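Local coordinates for protein bacterial regulatory proteins, TetR family (Nitrosomonas europaea, PDB 3NI7) that probably binds DNA through an N-terminal helix-turn-helix as a transcriptional regulator, with a second all-helical domain that pairs two subunits, at residues A16-A21 / A34-V39; R61-M66 / V122-R127; F160-R165 / R175-R180. One frame throughout, in Å; residues are numbered along the deposited sequence.

Contact 1. Residues A16-A21 / A34-V39; sequences AVELAA and AARLAV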
loop_
_atom_site.group_PDB
_atom_site.type_symbol
_atom_site.label_atom_id
_atom_site.label_comp_id
_atom_site.label_asym_id
_atom_site.label_seq_id
_atom_site.Cartn_x
_atom_site.Cartn_y
_atom_site.Cartn_z
ATOM N N ALA A 16 -11.281 -0.097 24.951
ATOM C CA ALA A 16 -9.975 -0.497 24.449
ATOM C C ALA A 16 -9.332 0.689 23.740
ATOM O O ALA A 16 -8.119 0.958 23.815
ATOM C CB ALA A 16 -10.149 -1.611 23.472
ATOM N N VAL A 17 -10.173 1.381 23.008
ATOM C CA VAL A 17 -9.691 2.377 22.089
ATOM C C VAL A 17 -9.327 3.685 22.834
ATOM O O VAL A 17 -8.218 4.227 22.670
ATOM C CB VAL A 17 -10.700 2.512 20.979
ATOM C CG1 VAL A 17 -11.209 3.901 20.868
ATOM C CG2 VAL A 17 -10.081 2.017 19.737
ATOM N N GLU A 18 -10.217 4.129 23.712
ATOM C CA GLU A 18 -9.867 5.182 24.661
ATOM C C GLU A 18 -8.569 4.896 25.418
ATOM O O GLU A 18 -7.647 5.690 25.372
ATOM C CB GLU A 18 -11.032 5.437 25.591
ATOM C CG GLU A 18 -12.033 6.325 24.888
ATOM C CD GLU A 18 -13.472 6.147 25.309
ATOM O OE1 GLU A 18 -13.845 6.673 26.413
ATOM O OE2 GLU A 18 -14.216 5.497 24.510
ATOM N N LEU A 19 -8.464 3.739 26.055
ATOM C CA LEU A 19 -7.234 3.409 26.785
ATOM C C LEU A 19 -5.987 3.626 25.939
ATOM O O LEU A 19 -4.994 4.183 26.397
ATOM C CB LEU A 19 -7.205 1.938 27.218
ATOM C CG LEU A 19 -8.156 1.270 28.223
ATOM C CD1 LEU A 19 -7.937 -0.239 28.302
ATOM C CD2 LEU A 19 -8.022 1.922 29.603
ATOM N N ALA A 20 -6.053 3.158 24.702
ATOM C CA ALA A 20 -4.936 3.289 23.759
ATOM C C ALA A 20 -4.576 4.754 23.547
ATOM O O ALA A 20 -3.411 5.151 23.576
ATOM C CB ALA A 20 -5.282 2.662 22.402
ATOM N N ALA A 21 -5.604 5.547 23.341
ATOM C CA ALA A 21 -5.405 6.954 23.161
ATOM C C ALA A 21 -4.515 7.505 24.265
ATOM O O ALA A 21 -3.441 8.016 24.006
ATOM C CB ALA A 21 -6.728 7.678 23.160
ATOM N N ALA A 34 -10.880 -4.508 31.417
ATOM C CA ALA A 34 -11.702 -5.086 32.510
ATOM C C ALA A 34 -11.771 -4.076 33.642
ATOM O O ALA A 34 -12.859 -3.760 34.162
ATOM C CB ALA A 34 -11.108 -6.425 32.994
ATOM N N ALA A 35 -10.590 -3.575 34.000
ATOM C CA ALA A 35 -10.446 -2.718 35.156
ATOM C C ALA A 35 -11.229 -1.458 34.811
ATOM O O ALA A 35 -12.144 -1.116 35.556
ATOM C CB ALA A 35 -8.990 -2.437 35.440
ATOM N N ARG A 36 -11.008 -0.900 33.643
ATOM C CA ARG A 36 -11.682 0.280 33.230
ATOM C C ARG A 36 -13.165 0.135 33.207
ATOM O O ARG A 36 -13.871 1.072 33.441
ATOM C CB ARG A 36 -11.258 0.584 31.827
ATOM C CG ARG A 36 -10.782 1.971 31.632
ATOM C CD ARG A 36 -11.724 2.735 30.817
ATOM N NE ARG A 36 -10.976 3.841 30.284
ATOM C CZ ARG A 36 -11.312 4.576 29.246
ATOM N NH1 ARG A 36 -12.425 4.338 28.577
ATOM N NH2 ARG A 36 -10.514 5.561 28.915
ATOM N N LEU A 37 -13.671 -1.007 32.833
ATOM C CA LEU A 37 -15.102 -1.135 32.758
ATOM C C LEU A 37 -15.716 -1.591 34.034
ATOM O O LEU A 37 -16.951 -1.804 34.064
ATOM C CB LEU A 37 -15.429 -2.166 31.725
ATOM C CG LEU A 37 -15.613 -1.593 30.351
ATOM C CD1 LEU A 37 -15.194 -2.635 29.374
ATOM C CD2 LEU A 37 -17.085 -1.208 30.246
ATOM N N ALA A 38 -14.864 -1.810 35.059
ATOM C CA ALA A 38 -15.267 -2.369 36.351
ATOM C C ALA A 38 -15.928 -3.742 36.153
ATOM O O ALA A 38 -16.960 -4.016 36.766
ATOM C CB ALA A 38 -16.210 -1.419 37.077
ATOM N N VAL A 39 -15.348 -4.594 35.302
ATOM C CA VAL A 39 -15.762 -6.017 35.210
ATOM C C VAL A 39 -14.552 -6.952 35.255
ATOM O O VAL A 39 -13.400 -6.494 35.207
ATOM C CB VAL A 39 -16.523 -6.320 33.914
ATOM C CG1 VAL A 39 -17.771 -5.468 33.821
ATOM C CG2 VAL A 39 -15.600 -6.143 32.693
#
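R36 NH1 points at E18 OE1, a weak hydrogen bond of 3.5 Å with an N-H...O angle of 159° that is also a salt bridge. It ties helix 7-22 to helix 30-36, the first helix of the predicted helix-turn-helix of this TetR-family protein. A long, charged side chain suits the place, because it reaches from one helix to the other while its CG and CD still pack on L19 CD2. R36 bends at chi2 and crosses E18 at about a right angle. The E18 carboxylate carbon lies in the guanidinium plane at its edge, although the two planar groups are turned 69° apart. E18 CB sits obliquely 3.4 Å from R36 NH2, and the backbone N of L19 lies over one guanidinium face. L19 is the apolar half of the contact: with CG anti to its carbonyl carbon, it slides past R36 in the opposite direction and brings CD2 to 3.4 Å from R36 CG. A38 leaves the helical conformation, and a Schellman motif closes the last turn before the chain leads on to helix 41-47. A38, an alanine at positive phi (58°), donates from N to A35 O at 2.9 Å, and V39 N reaches back to A34 O at 2.9 Å.

Contact 2. Residues R61-M66 / V122-R127; sequences RADSRM and VMRVSR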
loop_
_atom_site.group_PDB
_atom_site.type_symbol
_atom_site.label_atom_id
_atom_site.label_comp_id
_atom_site.label_asym_id
_atom_site.label_seq_id
_atom_site.Cartn_x
_atom_site.Cartn_y
_atom_site.Cartn_z
ATOM N N ARG A 61 -16.432 -2.143 12.576
ATOM C CA ARG A 61 -17.312 -1.054 12.925
ATOM C C ARG A 61 -17.374 -0.069 11.749
ATOM O O ARG A 61 -18.459 0.393 11.371
ATOM C CB ARG A 61 -16.872 -0.377 14.225
ATOM C CG ARG A 61 -17.825 0.696 14.628
ATOM C CD ARG A 61 -17.458 1.262 15.916
ATOM N NE ARG A 61 -17.686 0.298 16.945
ATOM C CZ ARG A 61 -17.572 0.562 18.232
ATOM N NH1 ARG A 61 -17.217 1.784 18.623
ATOM N NH2 ARG A 61 -17.787 -0.428 19.136
ATOM N N ALA A 62 -16.214 0.243 11.169
ATOM C CA ALA A 62 -16.147 1.086 9.947
ATOM C C ALA A 62 -16.975 0.463 8.811
ATOM O O ALA A 62 -17.956 1.047 8.342
ATOM C CB ALA A 62 -14.716 1.238 9.511
ATOM N N ASP A 63 -16.722 -0.799 8.525
ATOM C CA ASP A 63 -17.390 -1.428 7.409
ATOM C C ASP A 63 -18.899 -1.285 7.578
ATOM O O ASP A 63 -19.614 -1.155 6.585
ATOM C CB ASP A 63 -17.007 -2.906 7.316
ATOM C CG ASP A 63 -15.544 -3.108 6.976
ATOM O OD1 ASP A 63 -14.851 -2.105 6.701
ATOM O OD2 ASP A 63 -15.085 -4.269 6.984
ATOM N N SER A 64 -19.399 -1.318 8.810
ATOM C CA SER A 64 -20.842 -1.255 8.977
ATOM C C SER A 64 -21.370 0.174 8.811
ATOM O O SER A 64 -22.508 0.361 8.394
ATOM C CB SER A 64 -21.246 -1.764 10.327
ATOM O OG SER A 64 -21.307 -0.615 11.146
ATOM N N ARG A 65 -20.571 1.183 9.158
ATOM C CA ARG A 65 -20.960 2.581 8.839
ATOM C C ARG A 65 -21.122 2.715 7.341
ATOM O O ARG A 65 -22.143 3.168 6.823
ATOM C CB ARG A 65 -19.963 3.623 9.401
ATOM C CG ARG A 65 -20.274 4.016 10.909
ATOM C CD ARG A 65 -21.654 4.779 11.050
ATOM N NE ARG A 65 -21.746 5.959 10.128
ATOM C CZ ARG A 65 -22.438 6.042 8.972
ATOM N NH1 ARG A 65 -22.386 7.174 8.275
ATOM N NH2 ARG A 65 -23.191 5.044 8.496
HETATM N N MSE A 66 -20.121 2.214 6.661
HETATM C CA MSE A 66 -20.143 2.144 5.226
HETATM C C MSE A 66 -21.374 1.409 4.698
HETATM O O MSE A 66 -21.973 1.773 3.724
HETATM C CB MSE A 66 -18.896 1.428 4.785
HETATM C CG MSE A 66 -18.532 1.673 3.397
HETATM SE SE MSE A 66 -16.615 1.400 3.148
HETATM C CE MSE A 66 -16.690 -0.484 2.718
ATOM N N VAL A 122 -4.969 -8.966 3.979
ATOM C CA VAL A 122 -4.990 -8.951 2.535
ATOM C C VAL A 122 -6.425 -9.301 2.123
ATOM O O VAL A 122 -6.980 -8.699 1.225
ATOM C CB VAL A 122 -3.989 -9.973 1.995
ATOM C CG1 VAL A 122 -4.282 -10.293 0.590
ATOM C CG2 VAL A 122 -2.578 -9.475 2.168
HETATM N N MSE A 123 -7.044 -10.272 2.789
HETATM C CA MSE A 123 -8.344 -10.749 2.316
HETATM C C MSE A 123 -9.382 -9.680 2.620
HETATM O O MSE A 123 -10.274 -9.369 1.803
HETATM C CB MSE A 123 -8.679 -12.104 2.905
HETATM C CG MSE A 123 -7.636 -13.196 2.547
HETATM SE SE MSE A 123 -7.454 -13.706 0.591
HETATM C CE MSE A 123 -8.562 -15.402 0.739
ATOM N N ARG A 124 -9.203 -9.029 3.761
ATOM C CA ARG A 124 -10.138 -7.982 4.149
ATOM C C ARG A 124 -10.142 -6.893 3.109
ATOM O O ARG A 124 -11.184 -6.474 2.614
ATOM C CB ARG A 124 -9.783 -7.398 5.509
ATOM C CG ARG A 124 -10.985 -6.773 6.237
ATOM C CD ARG A 124 -10.583 -5.832 7.408
ATOM N NE ARG A 124 -11.251 -6.243 8.662
ATOM C CZ ARG A 124 -12.537 -6.035 8.932
ATOM N NH1 ARG A 124 -13.045 -6.463 10.053
ATOM N NH2 ARG A 124 -13.317 -5.405 8.077
ATOM N N VAL A 125 -8.950 -6.474 2.741
ATOM C CA VAL A 125 -8.802 -5.489 1.692
ATOM C C VAL A 125 -9.585 -5.873 0.437
ATOM O O VAL A 125 -10.351 -5.068 -0.071
ATOM C CB VAL A 125 -7.320 -5.305 1.344
ATOM C CG1 VAL A 125 -7.151 -4.674 -0.006
ATOM C CG2 VAL A 125 -6.625 -4.472 2.410
ATOM N N SER A 126 -9.401 -7.094 -0.062
ATOM C CA SER A 126 -10.038 -7.499 -1.306
ATOM C C SER A 126 -11.538 -7.422 -1.184
ATOM O O SER A 126 -12.188 -6.789 -1.992
ATOM C CB SER A 126 -9.636 -8.901 -1.731
ATOM O OG SER A 126 -8.252 -8.951 -1.971
ATOM N N ARG A 127 -12.109 -8.027 -0.153
ATOM C CA ARG A 127 -13.573 -7.990 -0.029
ATOM C C ARG A 127 -14.024 -6.556 0.008
ATOM O O ARG A 127 -15.028 -6.193 -0.595
ATOM C CB ARG A 127 -14.095 -8.673 1.227
ATOM C CG ARG A 127 -15.674 -8.833 1.158
ATOM C CD ARG A 127 -16.324 -9.362 2.482
ATOM N NE ARG A 127 -17.740 -9.789 2.360
ATOM C CZ ARG A 127 -18.807 -8.979 2.413
ATOM N NH1 ARG A 127 -18.661 -7.657 2.552
ATOM N NH2 ARG A 127 -20.034 -9.495 2.315
#
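The R124 guanidinium, as modelled, meets the D63 carboxylate at its edge: D63 OD2 lies near the guanidinium plane, facing R124 NH2, and the two planar groups are twisted 56° apart. The opposite charges are placed as a salt bridge, but OD2 and NH2 are modelled too close together, so its detail is doubtful. The side chains approach from opposite directions. D63 has its CB directed at the other helix and needs little length. R124 has CG anti to its backbone N (chi1 -155°) and a bend at chi3 (-126°), which bring the end of the chain round to D63. Length is what arginine supplies here, since the CA atoms of D63 and R124 are 10.3 Å apart and remain the closest pair of the two segments. In the TetR fold, helix 51-69 runs from the probable DNA-binding domain into the C-terminal domain, and here it lies beside helix 115-135. Both charges have further partners: D63 OD1 accepts a hydrogen bond from W91 NE1, and R124 NH1 forms a salt bridge with D60. On helix 115-135, S126 OG is hydrogen-bonded to T151 OG1 of the second subunit, so the same helix also faces the dimer partner. Within helix 51-69, S64 OG donates to R61 O at 3.0 Å, and R65 N binds this carbonyl oxygen from the same face of its plane at 3.2 Å.

Contact 3. Residues F160-R165 / R175-R180; sequences FFFWMR and RQFLKR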
loop_
_atom_site.group_PDB
_atom_site.type_symbol
_atom_site.label_atom_id
_atom_site.label_comp_id
_atom_site.label_asym_id
_atom_site.label_seq_id
_atom_site.Cartn_x
_atom_site.Cartn_y
_atom_site.Cartn_z
ATOM N N PHE A 160 -5.443 5.535 2.182
ATOM C CA PHE A 160 -5.480 5.055 3.558
ATOM C C PHE A 160 -4.232 5.429 4.317
ATOM O O PHE A 160 -4.297 6.064 5.374
ATOM C CB PHE A 160 -5.637 3.553 3.559
ATOM C CG PHE A 160 -5.814 2.974 4.917
ATOM C CD1 PHE A 160 -6.650 3.582 5.840
ATOM C CD2 PHE A 160 -5.157 1.833 5.280
ATOM C CE1 PHE A 160 -6.804 3.082 7.074
ATOM C CE2 PHE A 160 -5.327 1.340 6.497
ATOM C CZ PHE A 160 -6.152 1.972 7.404
ATOM N N PHE A 161 -3.099 5.047 3.746
ATOM C CA PHE A 161 -1.826 5.361 4.352
ATOM C C PHE A 161 -1.563 6.853 4.432
ATOM O O PHE A 161 -1.065 7.324 5.467
ATOM C CB PHE A 161 -0.705 4.578 3.683
ATOM C CG PHE A 161 -0.560 3.183 4.282
ATOM C CD1 PHE A 161 0.330 2.949 5.334
ATOM C CD2 PHE A 161 -1.387 2.122 3.853
ATOM C CE1 PHE A 161 0.434 1.673 5.905
ATOM C CE2 PHE A 161 -1.284 0.848 4.407
ATOM C CZ PHE A 161 -0.376 0.621 5.434
ATOM N N PHE A 162 -1.961 7.596 3.393
ATOM C CA PHE A 162 -1.887 9.069 3.407
ATOM C C PHE A 162 -2.784 9.672 4.506
ATOM O O PHE A 162 -2.393 10.601 5.191
ATOM C CB PHE A 162 -2.285 9.615 2.020
ATOM C CG PHE A 162 -2.348 11.107 1.932
ATOM C CD1 PHE A 162 -1.263 11.829 1.470
ATOM C CD2 PHE A 162 -3.507 11.803 2.306
ATOM C CE1 PHE A 162 -1.323 13.256 1.379
ATOM C CE2 PHE A 162 -3.578 13.227 2.235
ATOM C CZ PHE A 162 -2.482 13.944 1.766
ATOM N N TRP A 163 -3.994 9.145 4.652
ATOM C CA TRP A 163 -4.963 9.621 5.661
ATOM C C TRP A 163 -4.468 9.496 7.090
ATOM O O TRP A 163 -4.817 10.300 7.976
ATOM C CB TRP A 163 -6.248 8.812 5.536
ATOM C CG TRP A 163 -7.172 8.839 6.687
ATOM C CD1 TRP A 163 -8.227 9.680 6.878
ATOM C CD2 TRP A 163 -7.189 7.918 7.764
ATOM N NE1 TRP A 163 -8.891 9.358 8.025
ATOM C CE2 TRP A 163 -8.282 8.267 8.593
ATOM C CE3 TRP A 163 -6.390 6.821 8.111
ATOM C CZ2 TRP A 163 -8.578 7.583 9.768
ATOM C CZ3 TRP A 163 -6.683 6.137 9.278
ATOM C CH2 TRP A 163 -7.773 6.522 10.098
HETATM N N MSE A 164 -3.662 8.471 7.292
HETATM C CA MSE A 164 -3.143 8.189 8.598
HETATM C C MSE A 164 -2.469 9.389 9.207
HETATM O O MSE A 164 -2.756 9.748 10.360
HETATM C CB MSE A 164 -2.152 7.041 8.537
HETATM C CG MSE A 164 -2.836 5.672 8.291
HETATM SE SE MSE A 164 -1.619 4.138 8.556
HETATM C CE MSE A 164 0.136 4.999 8.260
ATOM N N ARG A 165 -1.580 10.003 8.433
ATOM C CA ARG A 165 -0.786 11.119 8.915
ATOM C C ARG A 165 -1.287 12.452 8.322
ATOM O O ARG A 165 -0.523 13.408 8.214
ATOM C CB ARG A 165 0.690 10.888 8.579
ATOM N N ARG A 175 -9.596 13.932 1.665
ATOM C CA ARG A 175 -10.817 14.013 0.856
ATOM C C ARG A 175 -10.472 14.474 -0.531
ATOM O O ARG A 175 -10.857 13.838 -1.519
ATOM C CB ARG A 175 -11.842 14.984 1.466
ATOM C CG ARG A 175 -12.012 14.820 3.035
ATOM C CD ARG A 175 -13.183 15.613 3.599
ATOM N NE ARG A 175 -14.437 15.010 3.164
ATOM C CZ ARG A 175 -15.137 14.143 3.892
ATOM N NH1 ARG A 175 -14.731 13.770 5.131
ATOM N NH2 ARG A 175 -16.257 13.638 3.381
ATOM N N GLN A 176 -9.729 15.568 -0.617
ATOM C CA GLN A 176 -9.280 16.080 -1.921
ATOM C C GLN A 176 -8.382 15.097 -2.644
ATOM O O GLN A 176 -8.581 14.851 -3.830
ATOM C CB GLN A 176 -8.545 17.383 -1.750
ATOM C CG GLN A 176 -8.533 18.223 -3.029
ATOM C CD GLN A 176 -7.916 19.557 -2.818
ATOM O OE1 GLN A 176 -7.762 20.286 -3.744
ATOM N NE2 GLN A 176 -7.566 19.876 -1.567
ATOM N N PHE A 177 -7.432 14.509 -1.920
ATOM C CA PHE A 177 -6.504 13.517 -2.497
ATOM C C PHE A 177 -7.255 12.376 -3.156
ATOM O O PHE A 177 -6.964 12.006 -4.280
ATOM C CB PHE A 177 -5.547 12.991 -1.431
ATOM C CG PHE A 177 -4.740 11.819 -1.866
ATOM C CD1 PHE A 177 -5.239 10.516 -1.736
ATOM C CD2 PHE A 177 -3.461 11.993 -2.353
ATOM C CE1 PHE A 177 -4.466 9.419 -2.130
ATOM C CE2 PHE A 177 -2.682 10.895 -2.739
ATOM C CZ PHE A 177 -3.176 9.618 -2.631
ATOM N N LEU A 178 -8.232 11.838 -2.448
ATOM C CA LEU A 178 -9.036 10.735 -2.952
ATOM C C LEU A 178 -9.863 11.134 -4.142
ATOM O O LEU A 178 -9.996 10.396 -5.106
ATOM C CB LEU A 178 -9.997 10.267 -1.870
ATOM C CG LEU A 178 -10.855 9.045 -2.227
ATOM C CD1 LEU A 178 -9.969 7.876 -2.197
ATOM C CD2 LEU A 178 -12.058 8.880 -1.322
ATOM N N LYS A 179 -10.457 12.308 -4.037
ATOM C CA LYS A 179 -11.279 12.839 -5.112
ATOM C C LYS A 179 -10.484 12.952 -6.403
ATOM O O LYS A 179 -10.935 12.604 -7.485
ATOM C CB LYS A 179 -11.839 14.215 -4.746
ATOM C CG LYS A 179 -12.943 14.693 -5.746
ATOM C CD LYS A 179 -14.027 13.545 -5.885
ATOM N N ARG A 180 -9.284 13.448 -6.292
ATOM C CA ARG A 180 -8.510 13.629 -7.480
ATOM C C ARG A 180 -8.117 12.345 -8.128
ATOM O O ARG A 180 -8.355 12.151 -9.308
ATOM C CB ARG A 180 -7.289 14.462 -7.167
ATOM C CG ARG A 180 -7.634 15.890 -7.194
ATOM C CD ARG A 180 -6.708 16.739 -6.387
ATOM N NE ARG A 180 -7.252 18.102 -6.386
ATOM C CZ ARG A 180 -6.559 19.225 -6.290
ATOM N NH1 ARG A 180 -5.286 19.184 -6.144
ATOM N NH2 ARG A 180 -7.127 20.419 -6.361
#
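Along 175-180 the residue that meets F162 is F177, third in order. R175, at the start, turns its CB away from the 160-165 segment and packs on M89 of helix 80-96. Q176 follows and lies with CD 3.6 Å above the plane of the R180 guanidinium, toward its rim. F177 then reaches across to helix 149-164: its CG is anti to the backbone N (chi1 170°), as is that of F162 (chi1 176°), and the two rings stack face to face with planes only 8° apart and centroids separated by 4.7 Å. The stack is fairly loose, the nearest pair being F162 CE2 and F177 CB at 4.2 Å, with that CB over the face of the F162 ring. Flat, apolar rings suit this place, because they bridge segments whose nearest CA atoms, those of F162 and F177, are 8.7 Å apart. The F177 ring also meets that of H181, and F162 touches E111 of the second subunit. L178, an aliphatic residue fit for a buried site, packs on I155 and T159 of helix 149-164 and on H85 of helix 80-96. The stack thus joins the last two helices of the C-terminal domain, 149-164 and 172-187, beside helix 80-96.

The three contacts follow one another along the chain and lead from the probable DNA-binding domain into the C-terminal domain. Contact 1 joins helix 7-22 to the predicted helix-turn-helix, its centre 25 Å from that of contact 2 and 30 Å from that of contact 3, which is on the opposite side of the chain's centre. Contact 2 sits nearer the middle, its centre 7 Å from the centre of the chain. Contacts 2 and 3 have centres 17 Å apart and nearest atoms about 7 Å apart, without touching. Both of these lie beside the second subunit, whereas no other chain of the dimer touches contact 1.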